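Local coordinates for protein molybdopterin adenylyltransferase (Pyrococcus furiosus, PDB 4LHB) that catalyses the transfer of an adenylyl group from ATP to molybdopterin, a step in building the molybdenum or tungsten cofactor, and works as a homohexamer, at residues C[53-56]-C[57-61]; C[74-77]-C[78-82]; C[83-87]-C[88-92]; C[164-167]-C[168-172]. All coordinates share one frame; numbering follows the deposited sequence.

Contact 1. Residues C[53-56]-C[57-61]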
loop_
_atom_site.group_PDB
_atom_site.type_symbol
_atom_site.label_atom_id
_atom_site.label_comp_id
_atom_site.label_asym_id
_atom_site.label_seq_id
_atom_site.Cartn_x
_atom_site.Cartn_y
_atom_site.Cartn_z
ATOM N N PRO C 53 -7.574 23.653 24.306
ATOM C CA PRO C 53 -7.000 24.719 25.170
ATOM C C PRO C 53 -5.821 24.284 26.008
ATOM O O PRO C 53 -4.872 25.059 26.156
ATOM C CB PRO C 53 -8.191 25.117 26.068
ATOM C CG PRO C 53 -9.364 24.879 25.170
ATOM C CD PRO C 53 -9.048 23.577 24.461
ATOM N N LEU C 54 -5.873 23.074 26.550
ATOM C CA LEU C 54 -4.710 22.540 27.240
ATOM C C LEU C 54 -3.484 22.550 26.288
ATOM O O LEU C 54 -2.463 23.162 26.607
ATOM C CB LEU C 54 -4.987 21.140 27.778
ATOM C CG LEU C 54 -3.819 20.450 28.489
ATOM C CD1 LEU C 54 -3.145 21.385 29.516
ATOM C CD2 LEU C 54 -4.327 19.146 29.129
ATOM N N ILE C 55 -3.616 21.922 25.115
ATOM C CA ILE C 55 -2.549 21.895 24.096
ATOM C C ILE C 55 -2.050 23.301 23.809
ATOM O O ILE C 55 -0.845 23.508 23.701
ATOM C CB ILE C 55 -2.975 21.195 22.753
ATOM C CG1 ILE C 55 -3.325 19.708 22.956
ATOM C CG2 ILE C 55 -1.904 21.241 21.679
ATOM C CD1 ILE C 55 -4.307 19.183 21.917
ATOM N N ILE C 56 -2.963 24.259 23.682
ATOM C CA ILE C 56 -2.570 25.633 23.372
ATOM C C ILE C 56 -1.780 26.246 24.542
ATOM O O ILE C 56 -0.833 26.972 24.336
ATOM C CB ILE C 56 -3.791 26.527 23.057
ATOM C CG1 ILE C 56 -4.476 26.076 21.770
ATOM C CG2 ILE C 56 -3.412 28.010 22.896
ATOM C CD1 ILE C 56 -5.900 26.574 21.695
ATOM N N GLU C 57 -2.188 25.950 25.759
ATOM C CA GLU C 57 -1.520 26.479 26.927
ATOM C C GLU C 57 -0.116 25.945 26.952
ATOM O O GLU C 57 0.832 26.719 26.983
ATOM C CB GLU C 57 -2.247 26.054 28.194
ATOM C CG GLU C 57 -1.959 26.891 29.429
ATOM C CD GLU C 57 -2.785 26.424 30.625
ATOM O OE1 GLU C 57 -3.474 27.261 31.250
ATOM O OE2 GLU C 57 -2.772 25.206 30.928
ATOM N N GLU C 58 0.013 24.620 26.901
ATOM C CA GLU C 58 1.299 23.971 27.060
ATOM C C GLU C 58 2.297 24.305 25.985
ATOM O O GLU C 58 3.491 24.509 26.263
ATOM C CB GLU C 58 1.123 22.486 27.114
ATOM C CG GLU C 58 0.452 22.049 28.402
ATOM C CD GLU C 58 1.376 22.077 29.615
ATOM O OE1 GLU C 58 2.614 22.227 29.474
ATOM O OE2 GLU C 58 0.845 21.914 30.720
ATOM N N LEU C 59 1.819 24.376 24.756
ATOM C CA LEU C 59 2.723 24.548 23.642
ATOM C C LEU C 59 3.024 25.986 23.476
ATOM O O LEU C 59 4.055 26.324 22.897
ATOM C CB LEU C 59 2.148 23.969 22.330
ATOM C CG LEU C 59 2.835 22.681 21.913
ATOM C CD1 LEU C 59 3.020 21.810 23.147
ATOM C CD2 LEU C 59 2.044 21.980 20.829
ATOM N N SER C 60 2.116 26.842 23.934
ATOM C CA SER C 60 2.367 28.289 23.902
ATOM C C SER C 60 3.613 28.667 24.737
ATOM O O SER C 60 4.196 29.715 24.526
ATOM C CB SER C 60 1.163 29.077 24.436
ATOM O OG SER C 60 0.246 29.414 23.422
ATOM N N LYS C 61 3.993 27.822 25.689
ATOM C CA LYS C 61 5.236 27.990 26.440
ATOM C C LYS C 61 6.490 27.825 25.624
ATOM O O LYS C 61 7.529 28.339 26.039
ATOM C CB LYS C 61 5.307 27.010 27.603
ATOM C CG LYS C 61 4.156 27.169 28.602
ATOM C CD LYS C 61 4.052 25.954 29.530
ATOM C CE LYS C 61 2.925 26.124 30.550
ATOM N NZ LYS C 61 2.889 24.882 31.385
#

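Contact 2. Residues C[74-77]-C[78-82]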
loop_
_atom_site.group_PDB
_atom_site.type_symbol
_atom_site.label_atom_id
_atom_site.label_comp_id
_atom_site.label_asym_id
_atom_site.label_seq_id
_atom_site.Cartn_x
_atom_site.Cartn_y
_atom_site.Cartn_z
ATOM N N ASP C 74 -14.946 14.611 10.456
ATOM C CA ASP C 74 -15.256 14.647 9.025
ATOM C C ASP C 74 -13.953 14.907 8.210
ATOM O O ASP C 74 -13.315 15.948 8.337
ATOM C CB ASP C 74 -16.262 15.772 8.781
ATOM C CG ASP C 74 -16.635 15.953 7.286
ATOM O OD1 ASP C 74 -15.842 16.481 6.503
ATOM O OD2 ASP C 74 -17.752 15.593 6.898
ATOM N N LYS C 75 -13.590 13.977 7.341
ATOM C CA LYS C 75 -12.347 14.081 6.602
ATOM C C LYS C 75 -12.079 15.397 5.940
ATOM O O LYS C 75 -10.962 15.853 5.953
ATOM C CB LYS C 75 -12.263 12.986 5.546
ATOM C CG LYS C 75 -11.137 13.119 4.540
ATOM C CD LYS C 75 -10.942 11.736 3.936
ATOM C CE LYS C 75 -9.940 11.640 2.799
ATOM N NZ LYS C 75 -10.155 10.366 2.073
ATOM N N ILE C 76 -13.075 15.961 5.277
ATOM C CA ILE C 76 -12.839 17.152 4.486
ATOM C C ILE C 76 -12.649 18.331 5.419
ATOM O O ILE C 76 -11.818 19.184 5.133
ATOM C CB ILE C 76 -13.994 17.441 3.551
ATOM C CG1 ILE C 76 -13.923 16.521 2.341
ATOM C CG2 ILE C 76 -13.992 18.898 3.076
ATOM C CD1 ILE C 76 -15.131 16.663 1.425
ATOM N N GLU C 77 -13.429 18.403 6.501
ATOM C CA GLU C 77 -13.262 19.485 7.478
ATOM C C GLU C 77 -11.892 19.450 8.167
ATOM O O GLU C 77 -11.226 20.499 8.290
ATOM C CB GLU C 77 -14.385 19.523 8.531
ATOM C CG GLU C 77 -15.749 19.964 7.970
ATOM C CD GLU C 77 -15.684 21.354 7.320
ATOM O OE1 GLU C 77 -15.190 22.311 7.943
ATOM O OE2 GLU C 77 -16.106 21.503 6.174
ATOM N N VAL C 78 -11.481 18.242 8.583
ATOM C CA VAL C 78 -10.180 18.032 9.190
ATOM C C VAL C 78 -9.042 18.453 8.272
ATOM O O VAL C 78 -8.136 19.199 8.684
ATOM C CB VAL C 78 -9.963 16.584 9.552
ATOM C CG1 VAL C 78 -8.475 16.365 9.837
ATOM C CG2 VAL C 78 -10.878 16.187 10.714
ATOM N N LEU C 79 -9.093 18.011 7.024
ATOM C CA LEU C 79 -8.111 18.451 6.026
ATOM C C LEU C 79 -8.148 19.946 5.751
ATOM O O LEU C 79 -7.106 20.556 5.598
ATOM C CB LEU C 79 -8.235 17.668 4.753
ATOM C CG LEU C 79 -7.285 16.449 4.647
ATOM C CD1 LEU C 79 -6.494 16.072 5.884
ATOM C CD2 LEU C 79 -7.975 15.227 4.066
ATOM N N ILE C 80 -9.333 20.552 5.709
ATOM C CA ILE C 80 -9.422 21.989 5.457
ATOM C C ILE C 80 -8.689 22.695 6.617
ATOM O O ILE C 80 -7.983 23.648 6.422
ATOM C CB ILE C 80 -10.909 22.481 5.317
ATOM C CG1 ILE C 80 -11.457 22.270 3.889
ATOM C CG2 ILE C 80 -11.081 23.962 5.612
ATOM C CD1 ILE C 80 -12.991 22.434 3.767
ATOM N N ALA C 81 -8.885 22.212 7.823
ATOM C CA ALA C 81 -8.283 22.807 8.990
ATOM C C ALA C 81 -6.735 22.654 8.927
ATOM O O ALA C 81 -6.014 23.626 8.997
ATOM C CB ALA C 81 -8.866 22.191 10.252
ATOM N N LEU C 82 -6.253 21.436 8.747
ATOM C CA LEU C 82 -4.839 21.168 8.695
ATOM C C LEU C 82 -4.161 22.139 7.753
ATOM O O LEU C 82 -3.139 22.695 8.081
ATOM C CB LEU C 82 -4.607 19.726 8.233
ATOM C CG LEU C 82 -3.158 19.328 8.006
ATOM C CD1 LEU C 82 -2.405 19.547 9.306
ATOM C CD2 LEU C 82 -2.990 17.899 7.502
#

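Contact 3. Residues C[83-87]-C[88-92]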
loop_
_atom_site.group_PDB
_atom_site.type_symbol
_atom_site.label_atom_id
_atom_site.label_comp_id
_atom_site.label_asym_id
_atom_site.label_seq_id
_atom_site.Cartn_x
_atom_site.Cartn_y
_atom_site.Cartn_z
ATOM N N PHE C 83 -4.725 22.373 6.587
ATOM C CA PHE C 83 -4.017 23.198 5.616
ATOM C C PHE C 83 -4.194 24.689 5.865
ATOM O O PHE C 83 -3.385 25.486 5.418
ATOM C CB PHE C 83 -4.284 22.733 4.182
ATOM C CG PHE C 83 -3.514 21.484 3.862
ATOM C CD1 PHE C 83 -2.171 21.549 3.645
ATOM C CD2 PHE C 83 -4.100 20.246 3.961
ATOM C CE1 PHE C 83 -1.418 20.406 3.457
ATOM C CE2 PHE C 83 -3.375 19.100 3.745
ATOM C CZ PHE C 83 -2.010 19.177 3.513
ATOM N N GLU C 84 -5.222 25.070 6.594
ATOM C CA GLU C 84 -5.315 26.438 7.048
ATOM C C GLU C 84 -4.239 26.714 8.128
ATOM O O GLU C 84 -3.599 27.733 8.098
ATOM C CB GLU C 84 -6.705 26.743 7.612
ATOM C CG GLU C 84 -7.753 27.077 6.571
ATOM C CD GLU C 84 -9.079 27.524 7.181
ATOM O OE1 GLU C 84 -9.782 28.236 6.475
ATOM O OE2 GLU C 84 -9.428 27.163 8.325
ATOM N N ALA C 85 -4.092 25.807 9.077
ATOM C CA ALA C 85 -3.039 25.898 10.056
ATOM C C ALA C 85 -1.701 26.070 9.323
ATOM O O ALA C 85 -0.917 26.971 9.624
ATOM C CB ALA C 85 -3.017 24.658 10.968
ATOM N N ILE C 86 -1.469 25.241 8.312
ATOM C CA ILE C 86 -0.242 25.309 7.589
ATOM C C ILE C 86 -0.123 26.627 6.826
ATOM O O ILE C 86 0.938 27.197 6.787
ATOM C CB ILE C 86 -0.038 24.083 6.686
ATOM C CG1 ILE C 86 0.192 22.832 7.518
ATOM C CG2 ILE C 86 1.154 24.249 5.771
ATOM C CD1 ILE C 86 0.067 21.549 6.707
ATOM N N LYS C 87 -1.178 27.098 6.188
ATOM C CA LYS C 87 -1.073 28.338 5.411
ATOM C C LYS C 87 -0.785 29.501 6.348
ATOM O O LYS C 87 -0.040 30.392 5.996
ATOM C CB LYS C 87 -2.325 28.666 4.602
ATOM C CG LYS C 87 -2.076 29.710 3.522
ATOM C CD LYS C 87 -3.334 30.459 3.146
ATOM C CE LYS C 87 -3.064 31.565 2.124
ATOM N NZ LYS C 87 -3.486 31.238 0.731
ATOM N N SER C 88 -1.331 29.472 7.552
ATOM C CA SER C 88 -0.992 30.490 8.542
ATOM C C SER C 88 0.444 30.474 9.064
ATOM O O SER C 88 0.701 31.140 10.059
ATOM C CB SER C 88 -1.857 30.276 9.760
ATOM O OG SER C 88 -3.156 30.229 9.330
ATOM N N GLY C 89 1.311 29.632 8.488
ATOM C CA GLY C 89 2.709 29.499 8.869
ATOM C C GLY C 89 3.015 28.473 9.945
ATOM O O GLY C 89 4.163 28.414 10.407
ATOM N N ALA C 90 2.052 27.653 10.378
ATOM C CA ALA C 90 2.400 26.587 11.351
ATOM C C ALA C 90 3.446 25.606 10.827
ATOM O O ALA C 90 3.344 25.155 9.685
ATOM C CB ALA C 90 1.185 25.806 11.773
ATOM N N ASP C 91 4.409 25.274 11.690
ATOM C CA ASP C 91 5.440 24.258 11.452
ATOM C C ASP C 91 5.081 22.914 12.122
ATOM O O ASP C 91 5.607 21.817 11.729
ATOM C CB ASP C 91 6.774 24.687 12.107
ATOM C CG ASP C 91 7.243 26.063 11.659
ATOM O OD1 ASP C 91 7.706 26.173 10.502
ATOM O OD2 ASP C 91 7.169 27.030 12.471
ATOM N N VAL C 92 4.290 23.029 13.187
ATOM C CA VAL C 92 3.821 21.918 13.988
ATOM C C VAL C 92 2.287 22.039 14.099
ATOM O O VAL C 92 1.768 23.137 14.238
ATOM C CB VAL C 92 4.372 21.968 15.408
ATOM C CG1 VAL C 92 3.884 20.769 16.188
ATOM C CG2 VAL C 92 5.896 22.062 15.409
#

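Contact 4. Residues C[164-167]-C[168-172]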
loop_
_atom_site.group_PDB
_atom_site.type_symbol
_atom_site.label_atom_id
_atom_site.label_comp_id
_atom_site.label_asym_id
_atom_site.label_seq_id
_atom_site.Cartn_x
_atom_site.Cartn_y
_atom_site.Cartn_z
ATOM N N ASN C 164 -6.550 13.209 29.541
ATOM C CA ASN C 164 -5.404 12.417 30.005
ATOM C C ASN C 164 -4.491 11.936 28.885
ATOM O O ASN C 164 -3.255 11.988 29.007
ATOM C CB ASN C 164 -5.839 11.207 30.851
ATOM C CG ASN C 164 -6.258 11.601 32.270
ATOM O OD1 ASN C 164 -5.687 12.519 32.879
ATOM N ND2 ASN C 164 -7.269 10.918 32.798
ATOM N N ALA C 165 -5.094 11.453 27.808
ATOM C CA ALA C 165 -4.349 11.008 26.673
ATOM C C ALA C 165 -3.604 12.214 26.145
ATOM O O ALA C 165 -2.427 12.102 25.721
ATOM C CB ALA C 165 -5.272 10.413 25.616
ATOM N N VAL C 166 -4.247 13.384 26.180
ATOM C CA VAL C 166 -3.579 14.563 25.653
ATOM C C VAL C 166 -2.354 15.009 26.482
ATOM O O VAL C 166 -1.319 15.426 25.931
ATOM C CB VAL C 166 -4.549 15.696 25.439
ATOM C CG1 VAL C 166 -3.789 16.995 25.298
ATOM C CG2 VAL C 166 -5.356 15.392 24.198
ATOM N N LYS C 167 -2.436 14.862 27.799
ATOM C CA LYS C 167 -1.327 15.253 28.676
ATOM C C LYS C 167 -0.139 14.333 28.466
ATOM O O LYS C 167 0.983 14.812 28.412
ATOM C CB LYS C 167 -1.743 15.245 30.144
ATOM C CG LYS C 167 -2.635 16.396 30.577
ATOM C CD LYS C 167 -3.151 16.213 32.020
ATOM C CE LYS C 167 -2.020 15.914 33.023
ATOM N NZ LYS C 167 -2.451 16.094 34.443
ATOM N N THR C 168 -0.373 13.029 28.320
ATOM C CA THR C 168 0.732 12.121 28.038
ATOM C C THR C 168 1.370 12.473 26.697
ATOM O O THR C 168 2.590 12.483 26.576
ATOM C CB THR C 168 0.290 10.658 28.016
ATOM O OG1 THR C 168 -0.750 10.447 28.986
ATOM C CG2 THR C 168 1.442 9.738 28.352
ATOM N N GLY C 169 0.562 12.806 25.688
ATOM C CA GLY C 169 1.117 13.248 24.392
ATOM C C GLY C 169 1.935 14.541 24.452
ATOM O O GLY C 169 3.007 14.701 23.805
ATOM N N LEU C 170 1.420 15.467 25.244
ATOM C CA LEU C 170 2.109 16.728 25.477
ATOM C C LEU C 170 3.463 16.538 26.173
ATOM O O LEU C 170 4.439 17.212 25.857
ATOM C CB LEU C 170 1.209 17.674 26.256
ATOM C CG LEU C 170 0.121 18.311 25.394
ATOM C CD1 LEU C 170 -0.952 18.973 26.262
ATOM C CD2 LEU C 170 0.706 19.261 24.360
ATOM N N GLU C 171 3.560 15.615 27.096
ATOM C CA GLU C 171 4.862 15.372 27.674
ATOM C C GLU C 171 5.876 15.101 26.523
ATOM O O GLU C 171 6.999 15.630 26.501
ATOM C CB GLU C 171 4.796 14.174 28.616
ATOM C CG GLU C 171 4.764 14.443 30.120
ATOM C CD GLU C 171 5.332 13.236 30.904
ATOM O OE1 GLU C 171 6.483 12.798 30.606
ATOM O OE2 GLU C 171 4.631 12.710 31.812
ATOM N N ILE C 172 5.442 14.301 25.541
ATOM C CA ILE C 172 6.350 13.803 24.500
ATOM C C ILE C 172 6.674 14.876 23.484
ATOM O O ILE C 172 7.826 15.035 23.076
ATOM C CB ILE C 172 5.836 12.480 23.866
ATOM C CG1 ILE C 172 5.648 11.417 24.955
ATOM C CG2 ILE C 172 6.806 11.941 22.833
ATOM C CD1 ILE C 172 4.800 10.249 24.515
#

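Contact 1. Residues C[53-56]-C[57-61]
Ile55 and Leu59 sit one turn apart on helix 51-60, an amphipathic helix that lies against the parallel part of the sheet in the MoaB/Mog fold. The backbone bonds come first. Glu57 N, Glu58 N, Leu59 N and Ser60 N each donate to the carbonyl four residues back, from Pro53 O to Ile56 O. The straightest is Glu58 N to Leu54 O, 2.9 Å long, with an N-H...O angle of 172°.

The apolar contacts follow the same spacing. Ile55 and Leu59 run alongside each other and point the same way, CG2 of Ile55 lying 4.1 Å from CD2 of Leu59. Both are buried, and they pack on Val94 of strand 92-96. Ile56 rests on Val35 of strand 32-38, with His65 and Tyr68 of strand 64-71 also touching it.

On the flank, Leu54 turns its CG anti to the backbone N (chi1 178°), which lays CD1 beside the aliphatic part of Glu58, 3.8 Å from its CG. Glu58 itself is bent at chi2, and its OE1 makes salt bridges to two lysines: Lys174 of helix 163-184, and Lys61, whose NZ lies 3.3 Å from Glu58 OE1 and above the carboxylate plane.

Ser60 folds its hydroxyl back so that OG makes a weak hydrogen bond of 2.8 Å to Ile56 O.

Contact 2. Residues C[74-77]-C[78-82]
Ile76 holds CG1 beside its backbone N (chi1 -78°), which leaves the CG2 methyl anti to that N as the branch that meets Ile80 on the next turn of helix 75-87. Ile80 uses the same rotamer, and its chain, extended at chi2 (167°), brings CD1 within 3.7 Å of Ile76 CG2. The two side chains pass at a slant. Lys75 places its CG 3.8 Å from Leu79 CD2, so the two lie alongside each other while the rest of the lysine runs on, extended, to its amine.

Asp74 is the N-cap. Its OD1 takes Glu77 N at 3.1 Å on the anti side of the carboxylate, close to its plane, and a weaker bond from Ile76 N. Its backbone O meanwhile accepts Val78 N in a straight bond of 2.9 Å, the first of the helical series that continues to Ala81 N on Glu77 O.

Val78 and Ala81 pack on Val71 of strand 64-71. Lys75 NZ pairs with Asp116 of the second subunit and reaches Leu114 O there. Asp74 links the helix start to that subunit, OD1 bonding within the helix and OD2 accepting from Gln150 N across the interface; such a carboxylate is probably ionised.

Contact 3. Residues C[83-87]-C[88-92]
A Schellman motif ends helix 75-87, and Ala90 and Gly89 close it on Ala85 and Ile86. Ala90 N reaches back five residues to Ala85 O at 3.1 Å, while inside that loop Gly89 N bonds to Ile86 O at 3.0 Å, coming from above the carbonyl plane. Gly89 is the C-prime residue, and its positive phi of 90° reverses the chain. The turn also brings CB of Ala90 back over the helix, 3.2 Å from Ala85 O and 4.4 Å from Ala85 CB.

Ser88 grips the carbonyl of Glu84, one turn back, twice. Its N donates to Glu84 O at 2.9 Å, and its OG, placed beside the backbone N by a chi1 of -53°, donates to the same oxygen at 2.8 Å. The two donors arrive from opposite faces of the carbonyl plane. An alanine here keeps the backbone bond but has no hydroxyl, and Glu84 O, held from one face alone, would probably bind the last turn less firmly.

The carboxylate of Glu84 takes Tyr67 OH of strand 64-71 and, through OE1, Lys87 of the second subunit; Lys87 in turn meets Glu84 of that subunit. Arg152 donates to both Ile86 O and Ala90 O, fixing the turn from outside. Ala85 and Ala90 face strand 64-71 through Tyr67 and Val66, Ile86 rests on Val154 of strand 153-159, and the chain then enters strand 92-96.

Contact 4. Residues C[164-167]-C[168-172]
Val166 and Leu170 make the close-packed side of this stretch of helix 163-184. They lie alongside each other and point the same way, with CG1 of Val166 only 3.6 Å from CD1 of Leu170. Leu170 swings its CG beside its own backbone N (chi1 -77°), which sets that carbon 3.3 Å from Val166 O, the oxygen that also accepts Leu170 N at 2.8 Å. Both residues are buried against helix 51-60, Val166 on Ile55 and Leu170 on Leu54 and Leu59.

Gly169, also buried, donates its backbone N-H to Ala165 O. In the MoaB/Mog fold this long C-terminal helix follows strand 153-159 and shares a layer with helix 51-60 on one side of the sheet.

The other side is looser and more polar. Asn164 and Lys167 are exposed, although the side chain of Lys167 packs on Leu54. Glu171 bonds through its backbone N to Lys167 O, and its OE1 is hydrogen-bonded to Tyr135 OH of the third subunit.

Thr168, on the far side of the helix from Val166, touches Lys128 and Ser129 of helix 121-133. Its N (3.1 Å) and its OG1 (2.9 Å) both donate to Asn164 O, one from each face of the carbonyl plane. A valine in its place has only a methyl where OG1 now bonds, and Asn164 O, left with the one backbone donor, would probably be held less firmly.

Overall arrangement
Along the chain the four contacts follow in numerical order, each a short piece of helix or its end. Contacts 1 and 4 lie on helices 51-60 and 163-184, which pack together: their centres are 11 Å apart, and Leu59 CD1 meets Leu170 CD2 at 3.6 Å. Contacts 2 and 3 are the beginning and the end of one helix, 75-87, with centres 13 Å apart, and both touch the second subunit. They lie across the chain's centre from contact 4, about 23 and 22 Å away between centres, so helices cover the mixed sheet from both sides. Contact 4 reaches the third subunit, so different helices serve different interfaces of the hexamer.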